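Local coordinates for protein 4-alpha-glucanotransferase (Corynebacterium glutamicum, PDB 5B68) that is an amylomaltase, a 4-alpha-glucanotransferase of the TIM-barrel clan that also carries an N-terminal beta sandwich domain, at residues Lys145-Ser150 with Ser154-Leu159; Pro254-Asn257 with Leu263-Asp266; Asn257-Asp262 with Phe301-Ser306. All coordinates share one frame; numbering follows the deposited sequence.

Contact 1: Lys145-Ser150 with Ser154-Leu159; sequences KLHLKS and SAECGL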
ATOM      1  N   LYS A 145      -2.150  26.826  -2.940  1.00 19.90           N
ATOM      2  CA  LYS A 145      -1.296  27.414  -1.941  1.00 21.69           C
ATOM      3  C   LYS A 145      -1.916  28.625  -1.267  1.00 22.45           C
ATOM      4  O   LYS A 145      -2.594  29.395  -1.900  1.00 22.44           O
ATOM      5  CB  LYS A 145       0.016  27.833  -2.574  1.00 26.65           C
ATOM      6  CG  LYS A 145       0.915  26.679  -2.955  1.00 30.91           C
ATOM      7  CD  LYS A 145       2.356  27.123  -2.952  1.00 35.24           C
ATOM      8  CE  LYS A 145       3.287  26.031  -3.426  1.00 40.96           C
ATOM      9  NZ  LYS A 145       4.571  26.622  -3.875  1.00 42.14           N
ATOM     10  N   LEU A 146      -1.623  28.782   0.013  1.00 20.15           N
ATOM     11  CA  LEU A 146      -1.892  30.000   0.725  1.00 20.56           C
ATOM     12  C   LEU A 146      -0.593  30.783   0.806  1.00 19.81           C
ATOM     13  O   LEU A 146       0.448  30.251   1.083  1.00 18.79           O
ATOM     14  CB  LEU A 146      -2.423  29.737   2.124  1.00 20.21           C
ATOM     15  CG  LEU A 146      -3.903  29.443   2.268  1.00 19.84           C
ATOM     16  CD1 LEU A 146      -4.203  28.723   3.564  1.00 19.81           C
ATOM     17  CD2 LEU A 146      -4.734  30.701   2.128  1.00 18.87           C
ATOM     18  N   HIS A 147      -0.686  32.064   0.526  1.00 20.94           N
ATOM     19  CA  HIS A 147       0.481  32.948   0.590  1.00 19.97           C
ATOM     20  C   HIS A 147       0.269  34.121   1.542  1.00 20.02           C
ATOM     21  O   HIS A 147      -0.791  34.798   1.491  1.00 20.61           O
ATOM     22  CB  HIS A 147       0.696  33.551  -0.766  1.00 21.17           C
ATOM     23  CG  HIS A 147       1.205  32.615  -1.780  1.00 23.45           C
ATOM     24  ND1 HIS A 147       2.536  32.305  -1.872  1.00 23.66           N
ATOM     25  CD2 HIS A 147       0.598  31.972  -2.797  1.00 26.91           C
ATOM     26  CE1 HIS A 147       2.727  31.489  -2.886  1.00 26.35           C
ATOM     27  NE2 HIS A 147       1.575  31.277  -3.473  1.00 28.08           N
ATOM     28  N   LEU A 148       1.272  34.398   2.367  1.00 19.97           N
ATOM     29  CA  LEU A 148       1.221  35.464   3.352  1.00 21.71           C
ATOM     30  C   LEU A 148       2.371  36.433   3.093  1.00 24.14           C
ATOM     31  O   LEU A 148       3.537  36.030   2.959  1.00 21.82           O
ATOM     32  CB  LEU A 148       1.327  34.921   4.747  1.00 21.08           C
ATOM     33  CG  LEU A 148       1.667  35.844   5.916  1.00 20.62           C
ATOM     34  CD1 LEU A 148       0.467  36.759   6.049  1.00 20.47           C
ATOM     35  CD2 LEU A 148       2.017  35.227   7.259  1.00 23.14           C
ATOM     36  N   LYS A 149       2.009  37.728   3.044  1.00 24.31           N
ATOM     37  CA  LYS A 149       3.020  38.808   3.016  1.00 27.34           C
ATOM     38  C   LYS A 149       2.781  39.718   4.211  1.00 22.57           C
ATOM     39  O   LYS A 149       1.650  40.132   4.487  1.00 22.91           O
ATOM     40  CB  LYS A 149       3.033  39.582   1.693  1.00 29.54           C
ATOM     41  CG  LYS A 149       4.139  40.612   1.618  1.00 34.77           C
ATOM     42  CD  LYS A 149       4.303  41.135   0.188  1.00 40.78           C
ATOM     43  CE  LYS A 149       5.373  42.208   0.110  1.00 40.66           C
ATOM     44  NZ  LYS A 149       4.930  43.370   0.946  1.00 43.97           N
ATOM     45  N   SER A 150       3.858  39.981   4.954  1.00 23.41           N
ATOM     46  CA  SER A 150       3.846  40.863   6.097  1.00 24.06           C
ATOM     47  C   SER A 150       5.083  41.756   6.055  1.00 25.32           C
ATOM     48  O   SER A 150       6.138  41.385   6.561  1.00 22.88           O
ATOM     49  CB  SER A 150       3.752  40.039   7.365  1.00 23.63           C
ATOM     50  OG  SER A 150       3.664  40.855   8.518  1.00 20.88           O
ATOM     51  N   SER A 154       7.609  36.850   4.416  1.00 24.08           N
ATOM     52  CA  SER A 154       6.670  36.115   3.591  1.00 26.34           C
ATOM     53  C   SER A 154       6.614  34.649   4.061  1.00 23.86           C
ATOM     54  O   SER A 154       7.530  34.142   4.702  1.00 22.16           O
ATOM     55  CB  SER A 154       6.988  36.243   2.100  1.00 29.68           C
ATOM     56  OG  SER A 154       8.212  35.610   1.810  1.00 38.14           O
ATOM     57  N   ALA A 155       5.494  34.002   3.744  1.00 23.62           N
ATOM     58  CA  ALA A 155       5.268  32.577   4.107  1.00 21.31           C
ATOM     59  C   ALA A 155       4.299  31.967   3.104  1.00 22.12           C
ATOM     60  O   ALA A 155       3.534  32.684   2.409  1.00 19.37           O
ATOM     61  CB  ALA A 155       4.717  32.412   5.513  1.00 21.54           C
ATOM     62  N   GLU A 156       4.324  30.636   3.000  1.00 19.87           N
ATOM     63  CA  GLU A 156       3.359  29.971   2.129  1.00 20.76           C
ATOM     64  C   GLU A 156       3.059  28.617   2.784  1.00 21.48           C
ATOM     65  O   GLU A 156       3.864  28.111   3.547  1.00 22.99           O
ATOM     66  CB  GLU A 156       3.887  29.746   0.709  1.00 24.18           C
ATOM     67  CG  GLU A 156       5.151  28.927   0.634  1.00 25.24           C
ATOM     68  CD  GLU A 156       5.450  28.595  -0.817  1.00 34.60           C
ATOM     69  OE1 GLU A 156       5.183  27.444  -1.257  1.00 36.49           O
ATOM     70  OE2 GLU A 156       5.808  29.540  -1.533  1.00 34.48           O
ATOM     71  N   CYS A 157       1.900  28.064   2.495  1.00 21.93           N
ATOM     72  CA  CYS A 157       1.598  26.712   2.863  1.00 19.41           C
ATOM     73  C   CYS A 157       0.688  26.070   1.821  1.00 21.85           C
ATOM     74  O   CYS A 157       0.067  26.744   1.044  1.00 19.39           O
ATOM     75  CB  CYS A 157       1.041  26.608   4.266  1.00 17.15           C
ATOM     76  SG  CYS A 157      -0.678  27.128   4.404  1.00 20.05           S
ATOM     77  N   GLY A 158       0.665  24.731   1.758  1.00 19.61           N
ATOM     78  CA  GLY A 158      -0.280  24.076   0.859  1.00 19.65           C
ATOM     79  C   GLY A 158      -1.673  24.310   1.396  1.00 19.12           C
ATOM     80  O   GLY A 158      -1.874  24.379   2.605  1.00 22.25           O
ATOM     81  N   LEU A 159      -2.597  24.403   0.470  1.00 17.41           N
ATOM     82  CA  LEU A 159      -4.033  24.444   0.672  1.00 17.84           C
ATOM     83  C   LEU A 159      -4.626  23.394  -0.249  1.00 18.50           C
ATOM     84  O   LEU A 159      -4.604  23.558  -1.495  1.00 18.10           O
ATOM     85  CB  LEU A 159      -4.625  25.819   0.306  1.00 18.31           C
ATOM     86  CG  LEU A 159      -6.162  25.945   0.396  1.00 20.10           C
ATOM     87  CD1 LEU A 159      -6.734  25.615   1.758  1.00 20.17           C
ATOM     88  CD2 LEU A 159      -6.672  27.320  -0.013  1.00 21.05           C
TER
HETATM   89  O   HOH W   1       4.296  33.693  -0.263  1.00 30.13           O
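The imidazole of His147 and the carboxylate of Glu156 run side by side in the same direction, their planes 79° apart. Glu156 CB approaches the ring obliquely, 3.9 Å from His147 ND1, while a water sits in the ring plane at its edge, 2.8 Å from ND1. That water donates to Ala155 O at 3.0 Å and so ties the ring to the opposite backbone. The ring also meets that of His100, nearly parallel to it, on strand 98-102. With CG of Glu156 held between its backbone N and carbonyl carbon (chi1 58°), the extended side chain presents OE1, through its syn lone pair, to Lys145 NZ at 2.8 Å, a salt bridge on an exposed surface. Beneath these groups lies a beta hairpin of the sandwich domain, strands 142-150 and 153-162, in which Leu146 pairs with Cys157 and Leu148 with Ala155 as antiparallel hydrogen-bonded pairs. Leu148 N reaches Ala155 O at 2.8 Å, with an N-H...O angle of 171°. On the other face, Leu146 CB packs 3.9 Å from Cys157 SG, and Leu146 CG lies 4.2 Å from Leu159 CD2. Val77 and Phe87, from two further strands, cover Leu146 there.

Contact 2: Pro254-Asn257 with Leu263-Asp266; sequences PEFN and LRDD
Phe256 and Arg264 meet through apolar atoms: the ring carbon CE2 of Phe256 lies 3.5 Å from Arg264 CD, and CZ of the same ring is 3.8 Å from Arg264 CG. The aliphatic part of the arginine thus bears on one corner of the ring, approaching at a slant. The guanidinium does not lie flat on the ring, for the two planes are 64° apart. Phe256 reaches across because its CG stands anti to the backbone N (chi1 175°), which carries the ring out from the turn. At the edge of the ring, in its plane, Asn257 OD1 lies 3.7 Å from Phe256 CD2. This is a loop-to-helix contact at the surface, in which a short 3-10 turn that begins at Pro254 and runs on to Gln258 meets the opening turn of helix 261-277. The polar interactions do not cross between the two segments. Arg264 bends at chi3 (-89°), turning its charged end past the ring to the connection, where NE donates to Leu259 O. Inside the 3-10 turn, Pro254 O receives two weak bonds from Asn257, one from ND2 at 3.1 Å and one from the backbone N at 3.4 Å. The carboxylate of Glu255 forms a salt bridge with Arg309. Further apolar packing comes from helix 286-301, where Ile300 touches Phe256 and Ala299 touches Leu263.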
ATOM      1  N   PRO A 254      11.076  -0.890 -27.359  1.00 27.74           N
ATOM      2  CA  PRO A 254      11.289  -0.678 -28.795  1.00 31.52           C
ATOM      3  C   PRO A 254      12.778  -0.686 -29.215  1.00 33.92           C
ATOM      4  O   PRO A 254      13.097  -1.239 -30.262  1.00 35.65           O
ATOM      5  CB  PRO A 254      10.678   0.701 -29.047  1.00 31.27           C
ATOM      6  CG  PRO A 254       9.522   0.727 -28.086  1.00 31.73           C
ATOM      7  CD  PRO A 254      10.054   0.058 -26.843  1.00 32.01           C
ATOM      8  N   GLU A 255      13.657  -0.175 -28.372  1.00 28.89           N
ATOM      9  CA  GLU A 255      15.088  -0.074 -28.733  1.00 30.06           C
ATOM     10  C   GLU A 255      15.803  -1.438 -28.664  1.00 31.86           C
ATOM     11  O   GLU A 255      16.938  -1.571 -29.179  1.00 34.28           O
ATOM     12  CB  GLU A 255      15.829   0.967 -27.865  1.00 30.01           C
ATOM     13  CG  GLU A 255      15.504   2.440 -28.166  1.00 26.75           C
ATOM     14  CD  GLU A 255      14.106   2.824 -27.711  1.00 31.54           C
ATOM     15  OE1 GLU A 255      13.665   2.249 -26.679  1.00 26.43           O
ATOM     16  OE2 GLU A 255      13.421   3.642 -28.364  1.00 26.78           O
ATOM     17  N   PHE A 256      15.174  -2.452 -28.044  1.00 30.61           N
ATOM     18  CA  PHE A 256      15.684  -3.827 -28.025  1.00 31.30           C
ATOM     19  C   PHE A 256      16.025  -4.289 -29.448  1.00 32.49           C
ATOM     20  O   PHE A 256      17.063  -4.950 -29.699  1.00 31.19           O
ATOM     21  CB  PHE A 256      14.640  -4.793 -27.459  1.00 33.56           C
ATOM     22  CG  PHE A 256      15.047  -6.242 -27.518  1.00 31.95           C
ATOM     23  CD1 PHE A 256      15.822  -6.781 -26.529  1.00 36.12           C
ATOM     24  CD2 PHE A 256      14.651  -7.044 -28.578  1.00 35.48           C
ATOM     25  CE1 PHE A 256      16.211  -8.107 -26.586  1.00 39.95           C
ATOM     26  CE2 PHE A 256      15.038  -8.372 -28.639  1.00 32.62           C
ATOM     27  CZ  PHE A 256      15.823  -8.895 -27.646  1.00 33.74           C
ATOM     28  N   ASN A 257      15.164  -3.877 -30.366  1.00 31.32           N
ATOM     29  CA  ASN A 257      15.256  -4.304 -31.745  1.00 38.39           C
ATOM     30  C   ASN A 257      16.415  -3.677 -32.489  1.00 41.29           C
ATOM     31  O   ASN A 257      16.704  -4.098 -33.593  1.00 39.63           O
ATOM     32  CB  ASN A 257      13.931  -4.028 -32.440  1.00 39.11           C
ATOM     33  CG  ASN A 257      12.777  -4.722 -31.721  1.00 46.69           C
ATOM     34  OD1 ASN A 257      12.822  -5.934 -31.562  1.00 50.00           O
ATOM     35  ND2 ASN A 257      11.817  -3.952 -31.172  1.00 45.37           N
ATOM     36  N   LEU A 263      24.013 -10.386 -30.162  1.00 40.86           N
ATOM     37  CA  LEU A 263      23.633 -10.032 -28.791  1.00 44.49           C
ATOM     38  C   LEU A 263      22.180 -10.465 -28.531  1.00 39.10           C
ATOM     39  O   LEU A 263      21.899 -11.066 -27.460  1.00 37.19           O
ATOM     40  CB  LEU A 263      23.812  -8.529 -28.530  1.00 43.39           C
ATOM     41  CG  LEU A 263      23.668  -8.043 -27.083  1.00 49.20           C
ATOM     42  CD1 LEU A 263      24.431  -8.859 -26.034  1.00 51.29           C
ATOM     43  CD2 LEU A 263      24.116  -6.585 -27.047  1.00 50.42           C
ATOM     44  N   ARG A 264      21.282 -10.214 -29.491  1.00 34.91           N
ATOM     45  CA  ARG A 264      19.949 -10.795 -29.367  1.00 33.69           C
ATOM     46  C   ARG A 264      19.906 -12.297 -29.196  1.00 35.56           C
ATOM     47  O   ARG A 264      19.097 -12.786 -28.407  1.00 34.27           O
ATOM     48  CB  ARG A 264      19.004 -10.325 -30.453  1.00 37.85           C
ATOM     49  CG  ARG A 264      18.638  -8.870 -30.188  1.00 39.19           C
ATOM     50  CD  ARG A 264      17.559  -8.306 -31.073  1.00 41.58           C
ATOM     51  NE  ARG A 264      18.173  -7.748 -32.265  1.00 43.76           N
ATOM     52  CZ  ARG A 264      18.095  -8.259 -33.490  1.00 44.26           C
ATOM     53  NH1 ARG A 264      17.387  -9.358 -33.725  1.00 45.30           N
ATOM     54  NH2 ARG A 264      18.722  -7.649 -34.495  1.00 40.49           N
ATOM     55  N   ASP A 265      20.808 -13.035 -29.871  1.00 36.69           N
ATOM     56  CA  ASP A 265      20.877 -14.495 -29.666  1.00 35.52           C
ATOM     57  C   ASP A 265      21.389 -14.820 -28.288  1.00 38.46           C
ATOM     58  O   ASP A 265      20.925 -15.803 -27.704  1.00 37.50           O
ATOM     59  CB  ASP A 265      21.813 -15.164 -30.690  1.00 39.61           C
ATOM     60  CG  ASP A 265      21.263 -15.102 -32.091  1.00 42.47           C
ATOM     61  OD1 ASP A 265      20.005 -15.018 -32.269  1.00 35.43           O
ATOM     62  OD2 ASP A 265      22.095 -15.163 -33.018  1.00 41.13           O
ATOM     63  N   ASP A 266      22.361 -14.028 -27.793  1.00 37.53           N
ATOM     64  CA  ASP A 266      22.901 -14.253 -26.437  1.00 39.82           C
ATOM     65  C   ASP A 266      21.766 -14.065 -25.430  1.00 34.97           C
ATOM     66  O   ASP A 266      21.568 -14.885 -24.557  1.00 34.49           O
ATOM     67  CB  ASP A 266      24.077 -13.326 -26.096  1.00 41.46           C
ATOM     68  CG  ASP A 266      25.373 -13.678 -26.850  1.00 42.55           C
ATOM     69  OD1 ASP A 266      25.457 -14.774 -27.431  1.00 46.41           O
ATOM     70  OD2 ASP A 266      26.305 -12.840 -26.862  1.00 49.51           O
TER

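Contact 3: Asn257-Asp262 with Phe301-Ser306; sequences NQLEID and FEMPRS
Met303 reaches into the bend at Gln258 and Leu259 with the outer part of its side chain, CG to CE. Its SD lies 3.4 Å from the carbonyl oxygen Gln258 O and 3.6 Å from Gln258 CB, so the sulfur rests on both the backbone and the root of the glutamine. Beyond the sulfur, Met303 CE comes within 3.7 Å of Leu259 CD2. Met303 CG approaches the same methyl, Leu259 CD2, at 3.9 Å, and the two side chains cross at about a right angle. This wrapping depends on a double bend in the methionine, with chi2 at -64° and chi3 at 105°, which turns the thioether back so that CG and CE both lie against that methyl. Gln258 takes the other direction: extended beyond CG, it carries its amide over to the backbone of Pro304, near the carbonyl oxygen. In the next shell, Glu255 flanks Met303 and also packs on Arg305, which forms a salt bridge with Glu310 and lies against Trp358 and Trp361 of helix 349-376. Both segments lead into helices. Glu260 occupies the N-cap position of helix 261-277, and Ser306 that of helix 307-338, where its OG accepts from Arg309 N. The contact rests on the thioether of Met303 laid against CB and the carbonyl oxygen of Gln258, with the Leu259 methyl as the lesser partner, so van der Waals fit does much of the work.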
ATOM      1  N   ASN A 257      15.164  -3.877 -30.366  1.00 31.32           N
ATOM      2  CA  ASN A 257      15.256  -4.304 -31.745  1.00 38.39           C
ATOM      3  C   ASN A 257      16.415  -3.677 -32.489  1.00 41.29           C
ATOM      4  O   ASN A 257      16.704  -4.098 -33.593  1.00 39.63           O
ATOM      5  CB  ASN A 257      13.931  -4.028 -32.440  1.00 39.11           C
ATOM      6  CG  ASN A 257      12.777  -4.722 -31.721  1.00 46.69           C
ATOM      7  OD1 ASN A 257      12.822  -5.934 -31.562  1.00 50.00           O
ATOM      8  ND2 ASN A 257      11.817  -3.952 -31.172  1.00 45.37           N
ATOM      9  N   GLN A 258      17.077  -2.684 -31.884  1.00 35.95           N
ATOM     10  CA  GLN A 258      18.265  -2.078 -32.459  1.00 33.62           C
ATOM     11  C   GLN A 258      19.511  -2.800 -32.043  1.00 32.33           C
ATOM     12  O   GLN A 258      20.590  -2.510 -32.552  1.00 38.80           O
ATOM     13  CB  GLN A 258      18.350  -0.572 -32.059  1.00 34.23           C
ATOM     14  CG  GLN A 258      17.283   0.316 -32.707  1.00 33.69           C
ATOM     15  CD  GLN A 258      17.124   1.670 -31.997  1.00 38.19           C
ATOM     16  OE1 GLN A 258      18.116   2.278 -31.586  1.00 44.89           O
ATOM     17  NE2 GLN A 258      15.877   2.162 -31.872  1.00 35.78           N
ATOM     18  N   LEU A 259      19.431  -3.748 -31.124  1.00 35.33           N
ATOM     19  CA  LEU A 259      20.622  -4.472 -30.745  1.00 34.16           C
ATOM     20  C   LEU A 259      21.017  -5.345 -31.934  1.00 41.54           C
ATOM     21  O   LEU A 259      20.155  -5.748 -32.758  1.00 35.66           O
ATOM     22  CB  LEU A 259      20.405  -5.340 -29.513  1.00 36.29           C
ATOM     23  CG  LEU A 259      20.148  -4.644 -28.148  1.00 34.11           C
ATOM     24  CD1 LEU A 259      19.984  -5.655 -27.035  1.00 33.65           C
ATOM     25  CD2 LEU A 259      21.279  -3.658 -27.789  1.00 34.28           C
ATOM     26  N   GLU A 260      22.319  -5.612 -32.028  1.00 45.94           N
ATOM     27  CA  GLU A 260      22.832  -6.567 -33.002  1.00 45.76           C
ATOM     28  C   GLU A 260      22.342  -7.979 -32.710  1.00 41.54           C
ATOM     29  O   GLU A 260      22.113  -8.388 -31.535  1.00 41.19           O
ATOM     30  CB  GLU A 260      24.345  -6.547 -32.988  1.00 49.34           C
ATOM     31  CG  GLU A 260      24.922  -5.259 -33.531  1.00 58.15           C
ATOM     32  CD  GLU A 260      26.396  -5.416 -33.788  1.00 63.73           C
ATOM     33  OE1 GLU A 260      27.045  -6.121 -32.975  1.00 65.19           O
ATOM     34  OE2 GLU A 260      26.881  -4.876 -34.810  1.00 66.87           O
ATOM     35  N   ILE A 261      22.237  -8.744 -33.798  1.00 38.79           N
ATOM     36  CA  ILE A 261      21.583 -10.025 -33.743  1.00 34.39           C
ATOM     37  C   ILE A 261      22.339 -11.008 -32.877  1.00 36.07           C
ATOM     38  O   ILE A 261      21.741 -11.849 -32.256  1.00 38.10           O
ATOM     39  CB  ILE A 261      21.204 -10.596 -35.128  1.00 41.32           C
ATOM     40  CG1 ILE A 261      20.346 -11.892 -34.969  1.00 41.79           C
ATOM     41  CG2 ILE A 261      22.438 -10.902 -35.951  1.00 45.60           C
ATOM     42  CD1 ILE A 261      19.570 -12.317 -36.206  1.00 43.04           C
ATOM     43  N   ASP A 262      23.657 -10.908 -32.830  1.00 36.19           N
ATOM     44  CA  ASP A 262      24.422 -11.880 -32.042  1.00 43.68           C
ATOM     45  C   ASP A 262      24.199 -11.647 -30.532  1.00 42.88           C
ATOM     46  O   ASP A 262      24.195 -12.578 -29.742  1.00 40.71           O
ATOM     47  CB  ASP A 262      25.917 -11.870 -32.418  1.00 50.51           C
ATOM     48  CG  ASP A 262      26.482 -10.470 -32.594  1.00 55.77           C
ATOM     49  OD1 ASP A 262      25.867  -9.584 -33.272  1.00 53.52           O
ATOM     50  OD2 ASP A 262      27.598 -10.275 -32.077  1.00 67.95           O
ATOM     51  N   PHE A 301      20.329   0.462 -23.144  1.00 24.18           N
ATOM     52  CA  PHE A 301      20.433   1.882 -22.758  1.00 25.21           C
ATOM     53  C   PHE A 301      21.336   2.647 -23.723  1.00 26.18           C
ATOM     54  O   PHE A 301      21.118   3.864 -23.972  1.00 27.90           O
ATOM     55  CB  PHE A 301      20.954   2.005 -21.358  1.00 25.16           C
ATOM     56  CG  PHE A 301      21.091   3.445 -20.856  1.00 25.18           C
ATOM     57  CD1 PHE A 301      19.978   4.285 -20.764  1.00 26.22           C
ATOM     58  CD2 PHE A 301      22.335   3.933 -20.432  1.00 28.15           C
ATOM     59  CE1 PHE A 301      20.109   5.574 -20.274  1.00 26.16           C
ATOM     60  CE2 PHE A 301      22.468   5.227 -19.922  1.00 30.45           C
ATOM     61  CZ  PHE A 301      21.360   6.041 -19.836  1.00 27.92           C
ATOM     62  N   GLU A 302      22.335   1.936 -24.265  1.00 31.11           N
ATOM     63  CA  GLU A 302      23.235   2.518 -25.307  1.00 33.98           C
ATOM     64  C   GLU A 302      22.584   2.830 -26.642  1.00 36.38           C
ATOM     65  O   GLU A 302      23.161   3.556 -27.444  1.00 32.24           O
ATOM     66  CB  GLU A 302      24.418   1.598 -25.578  1.00 35.02           C
ATOM     67  CG  GLU A 302      25.340   1.313 -24.418  1.00 39.79           C
ATOM     68  CD  GLU A 302      25.970   2.558 -23.792  1.00 49.12           C
ATOM     69  OE1 GLU A 302      25.978   2.639 -22.544  1.00 46.35           O
ATOM     70  OE2 GLU A 302      26.450   3.456 -24.536  1.00 56.56           O
ATOM     71  N   MET A 303      21.427   2.244 -26.944  1.00 34.69           N
ATOM     72  CA  MET A 303      20.825   2.421 -28.253  1.00 34.53           C
ATOM     73  C   MET A 303      20.215   3.783 -28.360  1.00 38.37           C
ATOM     74  O   MET A 303      19.649   4.271 -27.387  1.00 39.85           O
ATOM     75  CB  MET A 303      19.708   1.405 -28.498  1.00 35.02           C
ATOM     76  CG  MET A 303      20.141  -0.042 -28.532  1.00 32.63           C
ATOM     77  SD  MET A 303      21.279  -0.377 -29.939  1.00 35.38           S
ATOM     78  CE  MET A 303      22.770  -0.489 -28.981  1.00 33.23           C
ATOM     79  N   PRO A 304      20.317   4.404 -29.538  1.00 39.37           N
ATOM     80  CA  PRO A 304      19.815   5.759 -29.716  1.00 39.27           C
ATOM     81  C   PRO A 304      18.335   5.747 -29.944  1.00 37.62           C
ATOM     82  O   PRO A 304      17.812   4.873 -30.648  1.00 40.25           O
ATOM     83  CB  PRO A 304      20.567   6.260 -30.966  1.00 39.27           C
ATOM     84  CG  PRO A 304      20.851   5.009 -31.732  1.00 42.07           C
ATOM     85  CD  PRO A 304      21.127   3.966 -30.694  1.00 42.36           C
ATOM     86  N   ARG A 305      17.653   6.722 -29.364  1.00 36.25           N
ATOM     87  CA  ARG A 305      16.209   6.820 -29.511  1.00 36.95           C
ATOM     88  C   ARG A 305      15.833   7.685 -30.668  1.00 38.78           C
ATOM     89  O   ARG A 305      16.529   8.628 -30.995  1.00 39.07           O
ATOM     90  CB  ARG A 305      15.590   7.400 -28.213  1.00 42.05           C
ATOM     91  CG  ARG A 305      15.363   6.360 -27.119  1.00 41.11           C
ATOM     92  CD  ARG A 305      14.687   6.996 -25.902  1.00 37.11           C
ATOM     93  NE  ARG A 305      15.634   7.910 -25.325  1.00 34.27           N
ATOM     94  CZ  ARG A 305      16.719   7.567 -24.634  1.00 34.07           C
ATOM     95  NH1 ARG A 305      16.957   6.314 -24.302  1.00 37.99           N
ATOM     96  NH2 ARG A 305      17.538   8.520 -24.208  1.00 35.20           N
ATOM     97  N   SER A 306      14.726   7.354 -31.298  1.00 42.40           N
ATOM     98  CA  SER A 306      14.141   8.226 -32.281  1.00 46.45           C
ATOM     99  C   SER A 306      13.703   9.465 -31.571  1.00 45.27           C
ATOM    100  O   SER A 306      13.541   9.480 -30.356  1.00 40.09           O
ATOM    101  CB  SER A 306      12.931   7.577 -32.925  1.00 50.48           C
ATOM    102  OG  SER A 306      11.888   7.494 -31.980  1.00 53.43           O
TER

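How the contacts relate
From the N terminus, contact 1 comes first and closes a tight loop: two residues join the strands of a hairpin in the beta sandwich domain. It is complete before the others begin and stays separate from them, its nearest atoms about 30 Å from those of contact 3. Contacts 2 and 3 start from the same stretch and share Asn257. Contact 2 closes a five-residue connection within the start of helix 261-277, whereas contact 3 spans 38 residues, mostly helical, to reach a later loop. Together they tie the 3-10 turn and the start of helix 261-277 to the loop between helices 286-301 and 307-338.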